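Local coordinates for YebG family protein (Pseudomonas syringae pv. tomato, PDB 3ERM) that is of unknown function, belongs to the YebG family, and forms a small all-helical subunit that assembles in pairs, at residues Glu34-Leu39 and Ala58-Ala63. Sequence-based numbering, arbitrary orientation.
Sequences ELAELL and ASIYMA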
loop_
_atom_site.group_PDB
_atom_site.type_symbol
_atom_site.label_atom_id
_atom_site.label_comp_id
_atom_site.label_asym_id
_atom_site.label_seq_id
_atom_site.Cartn_x
_atom_site.Cartn_y
_atom_site.Cartn_z
ATOM N N GLU A 34 -8.719 9.297 -6.494
ATOM C CA GLU A 34 -9.731 8.274 -6.270
ATOM C C GLU A 34 -9.140 7.040 -5.554
ATOM O O GLU A 34 -9.787 6.475 -4.696
ATOM C CB GLU A 34 -10.436 7.894 -7.572
ATOM C CG GLU A 34 -11.526 6.842 -7.390
ATOM C CD GLU A 34 -11.941 6.090 -8.692
ATOM O OE1 GLU A 34 -11.275 6.248 -9.780
ATOM O OE2 GLU A 34 -12.954 5.317 -8.606
ATOM N N LEU A 35 -7.908 6.660 -5.896
ATOM C CA LEU A 35 -7.188 5.566 -5.233
ATOM C C LEU A 35 -6.777 5.883 -3.812
ATOM O O LEU A 35 -6.829 5.015 -2.932
ATOM C CB LEU A 35 -5.910 5.196 -5.983
ATOM C CG LEU A 35 -5.056 4.070 -5.362
ATOM C CD1 LEU A 35 -5.768 2.697 -5.298
ATOM C CD2 LEU A 35 -3.721 3.932 -6.109
ATOM N N ALA A 36 -6.327 7.108 -3.589
ATOM C CA ALA A 36 -5.830 7.460 -2.290
ATOM C C ALA A 36 -7.050 7.408 -1.369
ATOM O O ALA A 36 -6.987 6.894 -0.238
ATOM C CB ALA A 36 -5.177 8.859 -2.310
ATOM N N GLU A 37 -8.176 7.885 -1.888
ATOM C CA GLU A 37 -9.408 7.923 -1.116
ATOM C C GLU A 37 -9.970 6.538 -0.741
ATOM O O GLU A 37 -10.464 6.342 0.361
ATOM C CB GLU A 37 -10.451 8.706 -1.884
ATOM C CG GLU A 37 -11.685 8.953 -1.067
ATOM C CD GLU A 37 -12.701 9.741 -1.825
ATOM O OE1 GLU A 37 -12.335 10.277 -2.897
ATOM O OE2 GLU A 37 -13.857 9.818 -1.349
ATOM N N LEU A 38 -9.914 5.585 -1.659
ATOM C CA LEU A 38 -10.394 4.268 -1.337
ATOM C C LEU A 38 -9.421 3.600 -0.377
ATOM O O LEU A 38 -9.840 2.988 0.592
ATOM C CB LEU A 38 -10.605 3.444 -2.613
ATOM C CG LEU A 38 -11.712 3.963 -3.546
ATOM C CD1 LEU A 38 -11.586 3.383 -4.952
ATOM C CD2 LEU A 38 -13.126 3.723 -3.029
ATOM N N LEU A 39 -8.125 3.772 -0.607
ATOM C CA LEU A 39 -7.110 3.246 0.320
ATOM C C LEU A 39 -7.250 3.735 1.765
ATOM O O LEU A 39 -7.078 2.956 2.712
ATOM C CB LEU A 39 -5.730 3.650 -0.151
ATOM C CG LEU A 39 -4.637 2.713 -0.674
ATOM C CD1 LEU A 39 -5.075 1.296 -1.015
ATOM C CD2 LEU A 39 -3.960 3.431 -1.868
ATOM N N ALA A 58 -0.566 8.184 4.262
ATOM C CA ALA A 58 0.094 7.009 3.744
ATOM C C ALA A 58 -0.563 6.607 2.432
ATOM O O ALA A 58 0.105 6.121 1.531
ATOM C CB ALA A 58 0.005 5.886 4.760
ATOM N N SER A 59 -1.874 6.829 2.344
ATOM C CA SER A 59 -2.660 6.524 1.146
ATOM C C SER A 59 -2.258 7.404 -0.017
ATOM O O SER A 59 -2.132 6.901 -1.133
ATOM C CB SER A 59 -4.153 6.715 1.414
ATOM O OG SER A 59 -4.596 5.640 2.201
ATOM N N ILE A 60 -2.065 8.705 0.246
ATOM C CA ILE A 60 -1.644 9.655 -0.782
ATOM C C ILE A 60 -0.262 9.264 -1.238
ATOM O O ILE A 60 0.077 9.399 -2.396
ATOM C CB ILE A 60 -1.608 11.100 -0.261
ATOM C CG1 ILE A 60 -3.015 11.568 0.113
ATOM C CG2 ILE A 60 -1.035 12.074 -1.316
ATOM C CD1 ILE A 60 -3.108 13.058 0.459
ATOM N N TYR A 61 0.537 8.736 -0.333
ATOM C CA TYR A 61 1.923 8.511 -0.652
ATOM C C TYR A 61 2.041 7.328 -1.600
ATOM O O TYR A 61 2.741 7.388 -2.615
ATOM C CB TYR A 61 2.735 8.258 0.611
ATOM C CG TYR A 61 4.112 7.757 0.308
ATOM C CD1 TYR A 61 5.097 8.633 -0.193
ATOM C CD2 TYR A 61 4.427 6.398 0.440
ATOM C CE1 TYR A 61 6.396 8.173 -0.510
ATOM C CE2 TYR A 61 5.723 5.911 0.120
ATOM C CZ TYR A 61 6.703 6.805 -0.337
ATOM O OH TYR A 61 7.987 6.363 -0.638
HETATM N N MSE A 62 1.360 6.255 -1.233
HETATM C CA MSE A 62 1.260 5.061 -2.061
HETATM C C MSE A 62 0.626 5.402 -3.411
HETATM O O MSE A 62 1.150 4.991 -4.439
HETATM C CB MSE A 62 0.450 3.964 -1.347
HETATM C CG MSE A 62 0.882 3.746 0.085
HETATM SE SE MSE A 62 0.283 2.016 0.801
HETATM C CE MSE A 62 1.908 1.131 0.762
ATOM N N ALA A 63 -0.496 6.139 -3.393
ATOM C CA ALA A 63 -1.196 6.469 -4.617
ATOM C C ALA A 63 -0.236 7.215 -5.551
ATOM O O ALA A 63 -0.153 6.867 -6.708
ATOM C CB ALA A 63 -2.468 7.277 -4.346
#
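A helical hairpin forms this contact: helix 22-46 turns back into helix 52-63, and the two short segments run roughly antiparallel, their N-to-C directions 139° apart. Their axes approach to 8.1 Å, a close spacing made possible by small residues at the interface. Ala36 and Ser59 mark the register, their CA atoms 4.8 Å apart. Ala36 presents only a methyl, and its CB lies 3.7 Å from CB of Ala63, while also resting against the backbone of Ile60. Since neither alanine reaches further, the helices meet almost backbone to backbone here.

Leu35 reaches Ala63 with CD2, 3.9 Å from its CA. Chi1 (179°) sets CG anti to the backbone N, beside the carbonyl carbon, and chi2 (63°) then brings CD2 to Ala63; the same leucine also packs on Arg66 of helix 66-74. A branched side chain suits this place because one methyl can cover Ala63 while its body stays in the core. One turn on, Leu39 points toward the other helix from its first atom. Its CB meets Ser59 OG at 3.3 Å, CG is 4.1 Å from that same Ser59 OG, and at the tip CD2 lies 4.0 Å from Ser59 O and, more loosely, near CB of Met62. That selenomethionine turns its end away, toward Phe69 of helix 66-74 and Met62 of the second subunit, so the hairpin core runs on into the dimer interface.

Serine is small enough for this close approach, and its buried hydroxyl is satisfied by a hydrogen bond to Ala55 O of its own helix, and more weakly by one across the interface to Thr40 OG1 of helix 22-46. No hydrogen bond joins the two segments; instead Ser59 CB sits 3.3 Å from Ala36 O.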